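Local coordinates for mitochondrial import inner membrane translocase subunit TIM21 (Saccharomyces cerevisiae, PDB 2CIU), which keeps the TOM and TIM23 complexes in close contact, as part of the TIM23 machinery that moves transit-peptide-bearing proteins across the mitochondrial inner membrane, at residues Leu46-Asp50 / Lys51-Asn55; His77-Lys81 / Lys82-Leu86; Val107-Pro110 / Gly111-Arg114. All coordinates share one frame; numbering follows the deposited sequence.

Contact 1 of 3, residues Leu46-Asp50 / Lys51-Asn55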
loop_
_atom_site.group_PDB
_atom_site.type_symbol
_atom_site.label_atom_id
_atom_site.label_comp_id
_atom_site.label_asym_id
_atom_site.label_seq_id
_atom_site.Cartn_x
_atom_site.Cartn_y
_atom_site.Cartn_z
ATOM N N LEU A 46 4.223 3.004 10.500
ATOM C CA LEU A 46 4.296 3.076 11.954
ATOM C C LEU A 46 5.675 2.657 12.420
ATOM O O LEU A 46 6.168 1.592 12.041
ATOM C CB LEU A 46 3.253 2.164 12.600
ATOM C CG LEU A 46 1.804 2.609 12.391
ATOM C CD1 LEU A 46 0.859 1.564 12.978
ATOM C CD2 LEU A 46 1.586 3.969 13.050
ATOM N N ILE A 47 6.294 3.506 13.229
ATOM C CA ILE A 47 7.617 3.219 13.764
ATOM C C ILE A 47 7.549 3.366 15.276
ATOM O O ILE A 47 6.674 4.052 15.819
ATOM C CB ILE A 47 8.680 4.174 13.174
ATOM C CG1 ILE A 47 8.297 5.630 13.447
ATOM C CG2 ILE A 47 8.793 3.944 11.660
ATOM C CD1 ILE A 47 9.360 6.637 13.023
ATOM N N THR A 48 8.469 2.716 15.966
ATOM C CA THR A 48 8.465 2.776 17.416
ATOM C C THR A 48 9.873 2.701 17.974
ATOM O O THR A 48 10.771 2.150 17.337
ATOM C CB THR A 48 7.644 1.609 17.991
ATOM O OG1 THR A 48 7.691 1.634 19.421
ATOM C CG2 THR A 48 8.204 0.282 17.501
ATOM N N ASN A 49 10.053 3.286 19.154
ATOM C CA ASN A 49 11.328 3.258 19.861
ATOM C C ASN A 49 11.111 2.343 21.061
ATOM O O ASN A 49 11.881 2.363 22.024
ATOM C CB ASN A 49 11.725 4.660 20.337
ATOM C CG ASN A 49 10.644 5.320 21.186
ATOM O OD1 ASN A 49 9.636 4.699 21.520
ATOM N ND2 ASN A 49 10.859 6.584 21.538
ATOM N N ASP A 50 10.053 1.540 20.979
ATOM C CA ASP A 50 9.658 0.600 22.025
ATOM C C ASP A 50 9.027 1.293 23.230
ATOM O O ASP A 50 8.710 0.649 24.231
ATOM C CB ASP A 50 10.853 -0.253 22.469
ATOM C CG ASP A 50 11.376 -1.138 21.352
ATOM O OD1 ASP A 50 10.558 -1.852 20.731
ATOM O OD2 ASP A 50 12.600 -1.120 21.097
ATOM N N LYS A 51 8.842 2.606 23.123
ATOM C CA LYS A 51 8.232 3.399 24.189
ATOM C C LYS A 51 6.839 3.835 23.704
ATOM O O LYS A 51 5.838 3.709 24.418
ATOM C CB LYS A 51 9.095 4.628 24.496
ATOM C CG LYS A 51 10.560 4.329 24.809
ATOM C CD LYS A 51 10.713 3.455 26.034
ATOM C CE LYS A 51 12.186 3.178 26.312
ATOM N NZ LYS A 51 12.391 2.257 27.463
ATOM N N TRP A 52 6.780 4.358 22.486
ATOM C CA TRP A 52 5.502 4.754 21.907
ATOM C C TRP A 52 5.580 4.690 20.396
ATOM O O TRP A 52 6.645 4.868 19.804
ATOM C CB TRP A 52 5.074 6.155 22.388
ATOM C CG TRP A 52 5.877 7.298 21.879
ATOM C CD1 TRP A 52 5.633 8.042 20.760
ATOM C CD2 TRP A 52 7.062 7.842 22.473
ATOM N NE1 TRP A 52 6.592 9.015 20.623
ATOM C CE2 TRP A 52 7.481 8.915 21.659
ATOM C CE3 TRP A 52 7.808 7.525 23.614
ATOM C CZ2 TRP A 52 8.619 9.679 21.949
ATOM C CZ3 TRP A 52 8.943 8.287 23.906
ATOM C CH2 TRP A 52 9.334 9.351 23.071
ATOM N N THR A 53 4.441 4.415 19.778
ATOM C CA THR A 53 4.351 4.287 18.336
ATOM C C THR A 53 3.819 5.554 17.675
ATOM O O THR A 53 3.034 6.289 18.271
ATOM C CB THR A 53 3.428 3.113 17.977
ATOM O OG1 THR A 53 3.941 1.918 18.585
ATOM C CG2 THR A 53 3.351 2.926 16.462
ATOM N N ARG A 54 4.270 5.808 16.453
ATOM C CA ARG A 54 3.818 6.969 15.693
ATOM C C ARG A 54 4.007 6.721 14.205
ATOM O O ARG A 54 4.800 5.859 13.811
ATOM C CB ARG A 54 4.581 8.231 16.107
ATOM C CG ARG A 54 6.077 8.212 15.830
ATOM C CD ARG A 54 6.836 7.464 16.912
ATOM N NE ARG A 54 8.025 8.208 17.319
ATOM C CZ ARG A 54 8.801 7.888 18.348
ATOM N NH1 ARG A 54 8.524 6.826 19.093
ATOM N NH2 ARG A 54 9.855 8.639 18.637
ATOM N N ASN A 55 3.263 7.446 13.373
ATOM C CA ASN A 55 3.417 7.277 11.933
ATOM C C ASN A 55 4.459 8.233 11.374
ATOM O O ASN A 55 4.535 9.397 11.774
ATOM C CB ASN A 55 2.089 7.502 11.199
ATOM C CG ASN A 55 1.431 8.808 11.570
ATOM O OD1 ASN A 55 0.912 8.955 12.672
ATOM N ND2 ASN A 55 1.452 9.772 10.653
HETATM O O HOH W 1 5.264 1.604 21.115
HETATM O O HOH W 2 5.407 0.558 25.031
#
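Asn49 OD1 takes two backbone N-H groups. Lys51 N, 2.8 Å from Asn49 OD1, donates from above the carbonyl plane. Trp52 N, 3.0 Å from Asn49 OD1, donates in that plane. With chi1 at 55°, CG of Asn49 stands between its own backbone N and carbonyl carbon, which folds the amide over the turn. Where the first strand enters the turn, Thr48 OG1 accepts from Asp50 N at 2.8 Å, an ST turn, so two short polar side chains shape the bend. The turn closes the hairpin of strands 41-48 and 53-55, an outlying corner of the antiparallel sheet in the intermembrane-space domain. Farther along the strands Ile47 and Arg54 form a hydrogen-bonded antiparallel pair, Ile47 N to Arg54 O being 2.8 Å and nearly straight (172°). A water joins Thr48 OG1 to Thr53 OG1 on the face carrying both threonines.

The other side holds a layered group. Asn49 ND2 sits 3.4 Å above the Trp52 ring plane, toward the rim, with amide and indole perpendicular. Arg54, bent at chi2 and chi3, curls over the same indole, its guanidinium centre over Trp52 NE1. Arg54 NH1 donates to Trp52 O at 2.8 Å, a bent bond with the oxygen in the guanidinium plane. Back on the threonine side, Leu46 CD2 packs against Asn55 CB at 4.0 Å and Leu46 CB meets the Thr53 methyl.

Contact 2 of 3, residues His77-Lys81 / Lys82-Leu86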
loop_
_atom_site.group_PDB
_atom_site.type_symbol
_atom_site.label_atom_id
_atom_site.label_comp_id
_atom_site.label_asym_id
_atom_site.label_seq_id
_atom_site.Cartn_x
_atom_site.Cartn_y
_atom_site.Cartn_z
ATOM N N HIS A 77 -0.082 2.660 6.081
ATOM C CA HIS A 77 -1.084 1.829 6.707
ATOM C C HIS A 77 -2.477 2.314 6.415
ATOM O O HIS A 77 -2.673 3.483 6.105
ATOM C CB HIS A 77 -0.928 1.831 8.230
ATOM C CG HIS A 77 0.326 1.175 8.720
ATOM N ND1 HIS A 77 1.511 1.858 8.894
ATOM C CD2 HIS A 77 0.570 -0.104 9.089
ATOM C CE1 HIS A 77 2.430 1.025 9.354
ATOM N NE2 HIS A 77 1.884 -0.169 9.483
ATOM N N VAL A 78 -3.426 1.390 6.527
ATOM C CA VAL A 78 -4.846 1.685 6.370
ATOM C C VAL A 78 -5.455 1.030 7.602
ATOM O O VAL A 78 -5.234 -0.155 7.872
ATOM C CB VAL A 78 -5.442 1.094 5.076
ATOM C CG1 VAL A 78 -6.959 1.325 5.052
ATOM C CG2 VAL A 78 -4.802 1.769 3.857
ATOM N N GLU A 79 -6.209 1.815 8.362
ATOM C CA GLU A 79 -6.784 1.339 9.608
ATOM C C GLU A 79 -8.300 1.402 9.692
ATOM O O GLU A 79 -8.898 2.418 9.341
ATOM C CB GLU A 79 -6.205 2.157 10.768
ATOM C CG GLU A 79 -6.814 1.805 12.126
ATOM C CD GLU A 79 -6.312 2.663 13.270
ATOM O OE1 GLU A 79 -6.831 2.500 14.392
ATOM O OE2 GLU A 79 -5.405 3.498 13.073
ATOM N N SER A 80 -8.906 0.311 10.148
ATOM C CA SER A 80 -10.357 0.270 10.365
ATOM C C SER A 80 -10.501 0.246 11.880
ATOM O O SER A 80 -9.507 0.199 12.600
ATOM C CB SER A 80 -10.980 -1.000 9.783
ATOM O OG SER A 80 -10.536 -2.152 10.484
ATOM N N LYS A 81 -11.734 0.276 12.375
ATOM C CA LYS A 81 -11.936 0.235 13.820
ATOM C C LYS A 81 -11.454 -1.090 14.431
ATOM O O LYS A 81 -11.271 -1.193 15.646
ATOM C CB LYS A 81 -13.423 0.425 14.148
ATOM C CG LYS A 81 -13.970 1.795 13.788
ATOM C CD LYS A 81 -15.491 1.808 13.898
ATOM C CE LYS A 81 -16.074 3.095 13.334
ATOM N NZ LYS A 81 -17.551 2.992 13.170
ATOM N N LYS A 82 -11.243 -2.103 13.594
ATOM C CA LYS A 82 -10.821 -3.402 14.107
ATOM C C LYS A 82 -9.433 -3.888 13.702
ATOM O O LYS A 82 -8.851 -4.719 14.398
ATOM C CB LYS A 82 -11.840 -4.471 13.708
ATOM C CG LYS A 82 -13.270 -4.115 14.076
ATOM C CD LYS A 82 -14.214 -5.289 13.924
ATOM C CE LYS A 82 -14.040 -6.271 15.073
ATOM N NZ LYS A 82 -15.194 -7.208 15.187
ATOM N N LYS A 83 -8.901 -3.375 12.599
ATOM C CA LYS A 83 -7.601 -3.850 12.118
ATOM C C LYS A 83 -6.728 -2.776 11.488
ATOM O O LYS A 83 -7.206 -1.730 11.054
ATOM C CB LYS A 83 -7.829 -4.939 11.067
ATOM C CG LYS A 83 -8.686 -6.111 11.512
ATOM C CD LYS A 83 -7.980 -6.999 12.525
ATOM C CE LYS A 83 -6.856 -7.791 11.888
ATOM N NZ LYS A 83 -6.303 -8.802 12.838
ATOM N N ILE A 84 -5.425 -3.046 11.434
ATOM C CA ILE A 84 -4.498 -2.135 10.787
ATOM C C ILE A 84 -3.750 -2.947 9.734
ATOM O O ILE A 84 -3.203 -4.012 10.036
ATOM C CB ILE A 84 -3.486 -1.533 11.773
ATOM C CG1 ILE A 84 -4.206 -0.599 12.746
ATOM C CG2 ILE A 84 -2.411 -0.766 11.013
ATOM C CD1 ILE A 84 -3.293 0.045 13.776
ATOM N N ALA A 85 -3.751 -2.459 8.500
ATOM C CA ALA A 85 -3.049 -3.147 7.424
ATOM C C ALA A 85 -1.779 -2.382 7.092
ATOM O O ALA A 85 -1.709 -1.169 7.272
ATOM C CB ALA A 85 -3.939 -3.226 6.173
ATOM N N LEU A 86 -0.758 -3.112 6.646
ATOM C CA LEU A 86 0.475 -2.496 6.190
ATOM C C LEU A 86 0.429 -2.686 4.681
ATOM O O LEU A 86 0.217 -3.794 4.205
ATOM C CB LEU A 86 1.704 -3.209 6.769
ATOM C CG LEU A 86 3.056 -2.759 6.192
ATOM C CD1 LEU A 86 3.259 -1.261 6.347
ATOM C CD2 LEU A 86 4.151 -3.499 6.923
#
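Ser80 OG is gripped by two backbone N-H groups across the turn, Lys83 N at 2.9 Å and Lys82 N at 3.2 Å from it. A chi1 of 66° sets the hydroxyl between the serine's own backbone N and carbonyl carbon, facing those amides, and OG also bonds to Leu28 O. With an alanine here OG is gone, which is likely to leave the amides of Lys82 and Lys83 without their acceptor and Leu28 O without this partner. Ser80 N donates in turn to Lys83 O at 2.8 Å. These bonds close the beta hairpin of strands 70-79 and 84-92, where Val78 and Ala85 are a hydrogen-bonded antiparallel pair; Ala85 N to Val78 O is nearly straight at 175°. Val78 packs on helix 6-20, a place that suits an apolar branched side chain.

On the opposite side of the sheet, Leu86 CD1 rests over one face of the His77 imidazole, 3.9 Å from the ring centroid, a CH-pi contact. Ala85 O lies at the edge of that ring, 3.1 Å from His77 CD2. Farther toward the turn, the extended chain of Glu79 lays CG against Ile84 CG1 at 3.6 Å, and carries its carboxylate to the hydroxyl of Tyr43.

Contact 3 of 3, residues Val107-Pro110 / Gly111-Arg114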
loop_
_atom_site.group_PDB
_atom_site.type_symbol
_atom_site.label_atom_id
_atom_site.label_comp_id
_atom_site.label_asym_id
_atom_site.label_seq_id
_atom_site.Cartn_x
_atom_site.Cartn_y
_atom_site.Cartn_z
ATOM N N VAL A 107 -0.860 -6.089 0.595
ATOM C CA VAL A 107 -1.379 -5.640 1.868
ATOM C C VAL A 107 -1.290 -6.741 2.883
ATOM O O VAL A 107 -1.743 -7.856 2.630
ATOM C CB VAL A 107 -2.859 -5.229 1.736
ATOM C CG1 VAL A 107 -3.372 -4.729 3.074
ATOM C CG2 VAL A 107 -3.002 -4.182 0.654
ATOM N N ASP A 108 -0.698 -6.421 4.028
ATOM C CA ASP A 108 -0.554 -7.378 5.113
ATOM C C ASP A 108 -1.456 -7.003 6.284
ATOM O O ASP A 108 -1.257 -5.957 6.899
ATOM C CB ASP A 108 0.887 -7.404 5.643
ATOM C CG ASP A 108 1.853 -8.142 4.723
ATOM O OD1 ASP A 108 1.413 -8.986 3.918
ATOM O OD2 ASP A 108 3.074 -7.881 4.839
ATOM N N VAL A 109 -2.429 -7.859 6.588
ATOM C CA VAL A 109 -3.324 -7.655 7.726
ATOM C C VAL A 109 -3.001 -8.799 8.684
ATOM O O VAL A 109 -2.960 -9.960 8.280
ATOM C CB VAL A 109 -4.798 -7.748 7.317
ATOM C CG1 VAL A 109 -5.679 -7.575 8.554
ATOM C CG2 VAL A 109 -5.117 -6.689 6.262
ATOM N N PRO A 110 -2.755 -8.494 9.965
ATOM C CA PRO A 110 -2.430 -9.587 10.888
ATOM C C PRO A 110 -3.430 -10.735 10.892
ATOM O O PRO A 110 -4.646 -10.523 10.965
ATOM C CB PRO A 110 -2.341 -8.880 12.239
ATOM C CG PRO A 110 -1.835 -7.534 11.869
ATOM C CD PRO A 110 -2.662 -7.189 10.645
ATOM N N GLY A 111 -2.903 -11.955 10.805
ATOM C CA GLY A 111 -3.747 -13.134 10.813
ATOM C C GLY A 111 -4.350 -13.484 9.470
ATOM O O GLY A 111 -5.110 -14.447 9.360
ATOM N N GLU A 112 -4.021 -12.705 8.447
ATOM C CA GLU A 112 -4.538 -12.954 7.112
ATOM C C GLU A 112 -3.394 -13.190 6.142
ATOM O O GLU A 112 -2.276 -12.729 6.358
ATOM C CB GLU A 112 -5.350 -11.763 6.611
ATOM C CG GLU A 112 -6.485 -11.314 7.543
ATOM C CD GLU A 112 -7.585 -12.349 7.687
ATOM O OE1 GLU A 112 -7.852 -13.079 6.708
ATOM O OE2 GLU A 112 -8.193 -12.418 8.779
ATOM N N LYS A 113 -3.687 -13.892 5.054
ATOM C CA LYS A 113 -2.673 -14.160 4.052
ATOM C C LYS A 113 -2.363 -12.862 3.331
ATOM O O LYS A 113 -3.264 -12.053 3.082
ATOM C CB LYS A 113 -3.183 -15.193 3.044
ATOM C CG LYS A 113 -2.163 -15.564 1.980
ATOM C CD LYS A 113 -2.645 -16.744 1.158
ATOM C CE LYS A 113 -1.562 -17.209 0.195
ATOM N NZ LYS A 113 -1.996 -18.401 -0.586
ATOM N N ARG A 114 -1.087 -12.653 3.009
ATOM C CA ARG A 114 -0.683 -11.456 2.290
ATOM C C ARG A 114 -1.525 -11.363 1.025
ATOM O O ARG A 114 -1.643 -12.337 0.274
ATOM C CB ARG A 114 0.804 -11.532 1.931
ATOM C CG ARG A 114 1.266 -10.465 0.981
ATOM C CD ARG A 114 2.784 -10.450 0.939
ATOM N NE ARG A 114 3.346 -10.031 2.220
ATOM C CZ ARG A 114 4.649 -10.020 2.489
ATOM N NH1 ARG A 114 5.515 -10.424 1.562
ATOM N NH2 ARG A 114 5.082 -9.579 3.658
HETATM O O HOH W 3 -3.128 -9.595 4.439
#
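Arg114 grips the carboxylate of Asp108 side-on, with NE and NH2 each taking one oxygen. Arg114 NE donates to Asp108 OD1 at 2.8 Å, the bond nearly straight (167°) and lying in the guanidinium plane. Arg114 NH2 reaches Asp108 OD2 at 2.9 Å, more bent and tilted from that plane. Both oxygens use their syn lone pairs, and carboxylate and guanidinium planes are 24° apart, so the two groups meet almost flat. Arg114 gets there with CG anti to the backbone N (chi1 170°), the chain running out past Asp108 OD1 and then bending at chi3 to turn NE and NH2 back to the acid.

The chain reverses in a type II beta turn from Val109 to Glu112, closed by Glu112 N to Val109 O at 2.9 Å. Each central residue suits its place: the ring of Pro110 fixes the phi that the first corner needs, and Gly111 has a positive phi at which a CB would clash with Pro110 O. Beside the turn Val109 and Glu112 point the same way, CB of Val109 4.0 Å from CG of Glu112, and both touch Leu27 of helix 22-27.

Between the turn and the salt bridge a water bridges the two arms of the loop. It accepts from Val109 N at 2.8 Å and donates to Val107 O and Lys113 O, tying the end of strand 101-108 to the returning chain. Farther out, Arg114 also makes a cation-pi contact with Tyr106, and Val107 packs on Ile24 and on strand 84-92. The paired bonds limit how far the guanidinium can turn, and each charge is likely to be largely offset by the other, an arrangement suited to charged residues near solvent, where strand 101-108 meets the exposed loop.

Overall arrangement
The three contacts are three of the chain reversals of one antiparallel sheet in the intermembrane-space domain. Contacts 1 and 2 have centres about 16 Å apart and touch where strands 41-48 and 70-79 run side by side, Leu46 N lying 2.9 Å from His77 CE1, a packing contact. Contact 2 is bound more closely to contact 3, about 11 Å away between centres: Leu86 O and Asp108 N are 2.8 Å apart, a probable hydrogen bond between neighbouring strands, and Lys83 NZ probably bonds to Pro110 O. Ala85 also packs on Val107. Contacts 1 and 3, with centres about 20 Å apart, do not touch. Contact 2 thus sits between them, while contact 1 projects at the surface.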